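Local coordinates for protein predicted ATPase of the ABC class (Vibrio vulnificus, PDB 5D6A) that probably binds and hydrolyses ATP as an ABC-class ATPase, and is caught here with a non-hydrolysable ATP analogue between its two subunits, at residues Ser272-Asn284 against Arg291-Ile303. Residues are numbered along the deposited sequence; the frame is centred on the assembly and turned at random.
Sequences STLLNAIERSIYN and REYIVTDGSAMKI. With ANP (phosphoaminophosphonic acid-adenylate ester), chain C.
The C-terminal end of the P-loop helix, residues 271-280, sits against the segment 291-303, and the turn that follows it carries Ser281, with CB against Thr296 OG1 and OG toward Ile294 CG2. Thr296 has OG1 beside its backbone N (chi1 -57°), which brings the hydroxyl to 3.0 Å from Ile278 O; Ser208 OG is hydrogen-bonded to the same hydroxyl. The CG2 methyls of Ile278 and Thr296 lie 3.7 Å apart, their side chains crossing at about a right angle. Past the helix, Thr296 N makes a weak bond to Ser281 O (3.5 Å), an oxygen that Arg198 also grips. Ile282 CG2 then reaches over the Asp297-Ala300 turn, 4.2 Å from Ala300 CB, and a water joins Ile282 O to Gly298 O.

At its other end this helix carries Thr273, whose N and OG1 both bind the alpha-phosphate oxygen O1A of the AMP-PNP, as befits a Walker A motif. Strand 294-296 edges the antiparallel sheet and strand 301-302 the mixed one, and the helix packs against both. On the mixed-sheet side, Leu275 CD2 touches Lys302 CE at 4.0 Å, while Lys302 NZ is salt-bridged to Glu501. Ala277 CB and the Ile294 CD1 methyl pack at 4.2 Å.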
loop_
_atom_site.group_PDB
_atom_site.type_symbol
_atom_site.label_atom_id
_atom_site.label_comp_id
_atom_site.label_asym_id
_atom_site.label_seq_id
_atom_site.Cartn_x
_atom_site.Cartn_y
_atom_site.Cartn_z
ATOM N N SER A 272 -3.448 8.730 -17.913
ATOM C CA SER A 272 -3.554 7.618 -16.964
ATOM C C SER A 272 -4.955 7.049 -16.948
ATOM O O SER A 272 -5.127 5.837 -16.871
ATOM C CB SER A 272 -3.181 8.038 -15.544
ATOM O OG SER A 272 -1.785 8.201 -15.406
ATOM N N THR A 273 -5.955 7.925 -17.013
ATOM C CA THR A 273 -7.349 7.491 -17.004
ATOM C C THR A 273 -7.624 6.536 -18.165
ATOM O O THR A 273 -8.339 5.542 -18.005
ATOM C CB THR A 273 -8.310 8.689 -17.064
ATOM O OG1 THR A 273 -8.077 9.542 -15.938
ATOM C CG2 THR A 273 -9.760 8.222 -17.051
ATOM N N LEU A 274 -7.054 6.837 -19.328
ATOM C CA LEU A 274 -7.216 5.977 -20.493
ATOM C C LEU A 274 -6.496 4.651 -20.259
ATOM O O LEU A 274 -7.066 3.584 -20.484
ATOM C CB LEU A 274 -6.679 6.655 -21.760
ATOM C CG LEU A 274 -6.666 5.805 -23.041
ATOM C CD1 LEU A 274 -8.040 5.232 -23.349
ATOM C CD2 LEU A 274 -6.154 6.618 -24.216
ATOM N N LEU A 275 -5.250 4.727 -19.798
ATOM C CA LEU A 275 -4.453 3.528 -19.542
ATOM C C LEU A 275 -5.084 2.692 -18.434
ATOM O O LEU A 275 -5.114 1.466 -18.514
ATOM C CB LEU A 275 -3.017 3.906 -19.165
ATOM C CG LEU A 275 -2.023 2.748 -19.036
ATOM C CD1 LEU A 275 -1.858 2.037 -20.370
ATOM C CD2 LEU A 275 -0.674 3.236 -18.529
ATOM N N ASN A 276 -5.588 3.361 -17.402
ATOM C CA ASN A 276 -6.237 2.669 -16.292
ATOM C C ASN A 276 -7.431 1.847 -16.763
ATOM O O ASN A 276 -7.641 0.727 -16.299
ATOM C CB ASN A 276 -6.674 3.657 -15.208
ATOM C CG ASN A 276 -5.501 4.251 -14.449
ATOM O OD1 ASN A 276 -4.400 3.696 -14.438
ATOM N ND2 ASN A 276 -5.738 5.379 -13.793
ATOM N N ALA A 277 -8.208 2.411 -17.682
ATOM C CA ALA A 277 -9.368 1.717 -18.225
ATOM C C ALA A 277 -8.916 0.503 -19.028
ATOM O O ALA A 277 -9.550 -0.551 -18.987
ATOM C CB ALA A 277 -10.186 2.655 -19.096
ATOM N N ILE A 278 -7.809 0.655 -19.751
ATOM C CA ILE A 278 -7.263 -0.432 -20.551
ATOM C C ILE A 278 -6.739 -1.552 -19.653
ATOM O O ILE A 278 -7.079 -2.716 -19.864
ATOM C CB ILE A 278 -6.149 0.065 -21.501
ATOM C CG1 ILE A 278 -6.737 1.015 -22.549
ATOM C CG2 ILE A 278 -5.480 -1.101 -22.219
ATOM C CD1 ILE A 278 -5.706 1.667 -23.444
ATOM N N GLU A 279 -5.941 -1.202 -18.643
ATOM C CA GLU A 279 -5.363 -2.209 -17.742
ATOM C C GLU A 279 -6.451 -2.993 -17.020
ATOM O O GLU A 279 -6.274 -4.180 -16.741
ATOM C CB GLU A 279 -4.422 -1.580 -16.700
ATOM C CG GLU A 279 -5.133 -0.976 -15.495
ATOM C CD GLU A 279 -4.196 -0.320 -14.504
ATOM O OE1 GLU A 279 -3.179 0.253 -14.932
ATOM O OE2 GLU A 279 -4.500 -0.345 -13.295
ATOM N N ARG A 280 -7.564 -2.327 -16.709
ATOM C CA ARG A 280 -8.670 -2.987 -16.011
ATOM C C ARG A 280 -9.634 -3.709 -16.940
ATOM O O ARG A 280 -10.415 -4.546 -16.495
ATOM C CB ARG A 280 -9.418 -2.010 -15.104
ATOM C CG ARG A 280 -8.576 -1.588 -13.919
ATOM C CD ARG A 280 -9.411 -1.196 -12.721
ATOM N NE ARG A 280 -8.634 -1.404 -11.501
ATOM C CZ ARG A 280 -8.422 -2.600 -10.942
ATOM N NH1 ARG A 280 -8.909 -3.712 -11.494
ATOM N NH2 ARG A 280 -7.699 -2.693 -9.831
ATOM N N SER A 281 -9.567 -3.401 -18.230
ATOM C CA SER A 281 -10.423 -4.068 -19.205
ATOM C C SER A 281 -10.020 -5.527 -19.436
ATOM O O SER A 281 -10.584 -6.194 -20.300
ATOM C CB SER A 281 -10.452 -3.288 -20.516
ATOM O OG SER A 281 -11.066 -2.025 -20.310
ATOM N N ILE A 282 -9.028 -6.008 -18.685
ATOM C CA ILE A 282 -8.657 -7.427 -18.754
ATOM C C ILE A 282 -9.797 -8.226 -18.129
ATOM O O ILE A 282 -9.911 -9.433 -18.338
ATOM C CB ILE A 282 -7.341 -7.757 -18.014
ATOM C CG1 ILE A 282 -7.431 -7.350 -16.534
ATOM C CG2 ILE A 282 -6.158 -7.086 -18.700
ATOM C CD1 ILE A 282 -6.190 -7.673 -15.734
ATOM N N TYR A 283 -10.617 -7.537 -17.332
ATOM C CA TYR A 283 -11.793 -8.131 -16.714
ATOM C C TYR A 283 -13.031 -7.560 -17.381
ATOM O O TYR A 283 -12.973 -6.508 -18.015
ATOM C CB TYR A 283 -11.888 -7.787 -15.225
ATOM C CG TYR A 283 -10.701 -8.164 -14.381
ATOM C CD1 TYR A 283 -10.438 -9.492 -14.064
ATOM C CD2 TYR A 283 -9.875 -7.188 -13.844
ATOM C CE1 TYR A 283 -9.361 -9.836 -13.269
ATOM C CE2 TYR A 283 -8.798 -7.521 -13.047
ATOM C CZ TYR A 283 -8.545 -8.845 -12.760
ATOM O OH TYR A 283 -7.476 -9.181 -11.964
ATOM N N ASN A 284 -14.152 -8.251 -17.218
ATOM C CA ASN A 284 -15.427 -7.795 -17.745
ATOM C C ASN A 284 -16.084 -6.919 -16.686
ATOM O O ASN A 284 -15.952 -7.187 -15.492
ATOM C CB ASN A 284 -16.333 -8.986 -18.059
ATOM C CG ASN A 284 -15.737 -9.926 -19.090
ATOM O OD1 ASN A 284 -15.012 -9.507 -19.993
ATOM N ND2 ASN A 284 -16.051 -11.207 -18.964
ATOM N N ARG A 291 -17.217 1.138 -18.612
ATOM C CA ARG A 291 -16.142 0.382 -19.256
ATOM C C ARG A 291 -16.599 -0.979 -19.795
ATOM O O ARG A 291 -15.790 -1.718 -20.360
ATOM C CB ARG A 291 -15.009 0.159 -18.250
ATOM C CG ARG A 291 -14.367 1.439 -17.738
ATOM C CD ARG A 291 -13.487 1.184 -16.524
ATOM N NE ARG A 291 -14.282 0.753 -15.372
ATOM C CZ ARG A 291 -13.797 0.511 -14.156
ATOM N NH1 ARG A 291 -12.501 0.655 -13.896
ATOM N NH2 ARG A 291 -14.622 0.129 -13.187
ATOM N N GLU A 292 -17.885 -1.305 -19.643
ATOM C CA GLU A 292 -18.390 -2.618 -20.086
ATOM C C GLU A 292 -18.254 -2.903 -21.592
ATOM O O GLU A 292 -18.570 -4.002 -22.038
ATOM C CB GLU A 292 -19.843 -2.874 -19.629
ATOM C CG GLU A 292 -20.942 -2.027 -20.273
ATOM C CD GLU A 292 -21.021 -0.606 -19.751
ATOM O OE1 GLU A 292 -20.055 -0.126 -19.116
ATOM O OE2 GLU A 292 -22.066 0.037 -19.983
ATOM N N TYR A 293 -17.820 -1.920 -22.373
ATOM C CA TYR A 293 -17.599 -2.152 -23.798
ATOM C C TYR A 293 -16.158 -1.835 -24.179
ATOM O O TYR A 293 -15.867 -1.417 -25.302
ATOM C CB TYR A 293 -18.622 -1.413 -24.665
ATOM C CG TYR A 293 -19.980 -2.072 -24.627
ATOM C CD1 TYR A 293 -20.232 -3.216 -25.379
ATOM C CD2 TYR A 293 -21.010 -1.564 -23.840
ATOM C CE1 TYR A 293 -21.469 -3.837 -25.351
ATOM C CE2 TYR A 293 -22.255 -2.176 -23.807
ATOM C CZ TYR A 293 -22.478 -3.314 -24.563
ATOM O OH TYR A 293 -23.709 -3.932 -24.541
ATOM N N ILE A 294 -15.262 -2.055 -23.219
ATOM C CA ILE A 294 -13.833 -1.881 -23.422
ATOM C C ILE A 294 -13.204 -3.241 -23.150
ATOM O O ILE A 294 -13.449 -3.838 -22.105
ATOM C CB ILE A 294 -13.208 -0.850 -22.462
ATOM C CG1 ILE A 294 -13.969 0.479 -22.509
ATOM C CG2 ILE A 294 -11.745 -0.624 -22.819
ATOM C CD1 ILE A 294 -13.410 1.538 -21.580
ATOM N N VAL A 295 -12.416 -3.735 -24.101
ATOM C CA VAL A 295 -11.742 -5.021 -23.946
ATOM C C VAL A 295 -10.247 -4.871 -24.207
ATOM O O VAL A 295 -9.821 -4.005 -24.971
ATOM C CB VAL A 295 -12.327 -6.106 -24.878
ATOM C CG1 VAL A 295 -13.747 -6.457 -24.459
ATOM C CG2 VAL A 295 -12.279 -5.659 -26.332
ATOM N N THR A 296 -9.459 -5.720 -23.559
ATOM C CA THR A 296 -8.014 -5.695 -23.701
ATOM C C THR A 296 -7.461 -7.112 -23.598
ATOM O O THR A 296 -8.071 -7.990 -22.992
ATOM C CB THR A 296 -7.365 -4.824 -22.604
ATOM O OG1 THR A 296 -7.914 -3.502 -22.646
ATOM C CG2 THR A 296 -5.858 -4.743 -22.782
ATOM N N ASP A 297 -6.310 -7.327 -24.223
ATOM C CA ASP A 297 -5.636 -8.607 -24.174
ATOM C C ASP A 297 -5.659 -9.103 -22.724
ATOM O O ASP A 297 -5.207 -8.404 -21.818
ATOM C CB ASP A 297 -4.202 -8.425 -24.674
ATOM C CG ASP A 297 -3.415 -9.710 -24.700
ATOM O OD1 ASP A 297 -3.789 -10.685 -24.008
ATOM O OD2 ASP A 297 -2.400 -9.731 -25.412
ATOM N N GLY A 298 -6.192 -10.306 -22.518
ATOM C CA GLY A 298 -6.322 -10.891 -21.184
ATOM C C GLY A 298 -5.031 -11.049 -20.402
ATOM O O GLY A 298 -5.047 -11.046 -19.170
ATOM N N SER A 299 -3.911 -11.182 -21.111
ATOM C CA SER A 299 -2.604 -11.368 -20.474
ATOM C C SER A 299 -1.829 -10.066 -20.236
ATOM O O SER A 299 -0.717 -10.099 -19.707
ATOM C CB SER A 299 -1.752 -12.306 -21.328
ATOM O OG SER A 299 -1.560 -11.770 -22.626
ATOM N N ALA A 300 -2.408 -8.928 -20.615
ATOM C CA ALA A 300 -1.735 -7.633 -20.451
ATOM C C ALA A 300 -1.309 -7.384 -19.004
ATOM O O ALA A 300 -2.130 -7.450 -18.087
ATOM C CB ALA A 300 -2.632 -6.508 -20.938
HETATM N N MSE A 301 -0.021 -7.095 -18.813
HETATM C CA MSE A 301 0.543 -6.855 -17.484
HETATM C C MSE A 301 1.129 -5.481 -17.374
HETATM O O MSE A 301 1.982 -5.100 -18.174
HETATM C CB MSE A 301 1.657 -7.875 -17.231
HETATM C CG MSE A 301 2.459 -7.620 -15.949
HETATM SE SE MSE A 301 1.332 -7.775 -14.334
HETATM C CE MSE A 301 0.958 -9.701 -14.466
ATOM N N LYS A 302 0.686 -4.724 -16.377
ATOM C CA LYS A 302 1.229 -3.397 -16.153
ATOM C C LYS A 302 2.419 -3.534 -15.234
ATOM O O LYS A 302 2.315 -4.097 -14.146
ATOM C CB LYS A 302 0.195 -2.444 -15.553
ATOM C CG LYS A 302 0.721 -1.024 -15.361
ATOM C CD LYS A 302 -0.418 -0.039 -15.168
ATOM C CE LYS A 302 0.050 1.408 -15.066
ATOM N NZ LYS A 302 0.862 1.689 -13.849
ATOM N N ILE A 303 3.559 -3.032 -15.687
ATOM C CA ILE A 303 4.771 -3.105 -14.902
ATOM C C ILE A 303 5.155 -1.708 -14.438
ATOM O O ILE A 303 4.941 -0.723 -15.141
ATOM C CB ILE A 303 5.925 -3.771 -15.687
ATOM C CG1 ILE A 303 6.314 -2.949 -16.919
ATOM C CG2 ILE A 303 5.529 -5.180 -16.111
ATOM C CD1 ILE A 303 7.449 -3.556 -17.717
HETATM P PG ANP C . -0.464 10.648 -15.957
HETATM O O1G ANP C . -0.641 9.447 -16.853
HETATM O O2G ANP C . -0.014 10.298 -14.556
HETATM O O3G ANP C . 0.329 11.748 -16.619
HETATM P PB ANP C . -2.685 12.634 -16.682
HETATM O O1B ANP C . -2.679 12.250 -18.130
HETATM O O2B ANP C . -1.876 13.844 -16.275
HETATM N N3B ANP C . -2.090 11.276 -15.742
HETATM P PA ANP C . -5.115 11.930 -15.435
HETATM O O1A ANP C . -5.945 11.056 -16.335
HETATM O O2A ANP C . -4.239 11.281 -14.393
HETATM O O3A ANP C . -4.226 12.932 -16.327
HETATM O "O5'" ANP C . -6.087 12.951 -14.669
HETATM C "C5'" ANP C . -7.023 13.740 -15.388
HETATM C "C4'" ANP C . -8.160 14.164 -14.470
HETATM O "O4'" ANP C . -9.304 14.472 -15.269
HETATM C "C3'" ANP C . -8.590 13.073 -13.499
HETATM O "O3'" ANP C . -8.962 13.650 -12.239
HETATM C "C2'" ANP C . -9.775 12.414 -14.171
HETATM O "O2'" ANP C . -10.743 11.962 -13.218
HETATM C "C1'" ANP C . -10.334 13.500 -15.085
HETATM N N9 ANP C . -10.751 12.955 -16.400
HETATM C C8 ANP C . -10.052 12.107 -17.185
HETATM N N7 ANP C . -10.750 11.821 -18.314
HETATM C C5 ANP C . -11.912 12.496 -18.260
HETATM C C6 ANP C . -13.107 12.642 -19.122
HETATM N N6 ANP C . -13.192 11.990 -20.303
HETATM N N1 ANP C . -14.105 13.449 -18.692
HETATM C C2 ANP C . -14.035 14.109 -17.516
HETATM N N3 ANP C . -12.973 14.013 -16.688
HETATM C C4 ANP C . -11.905 13.240 -16.999
HETATM O O HOH W 1 -7.668 -11.721 -17.953
#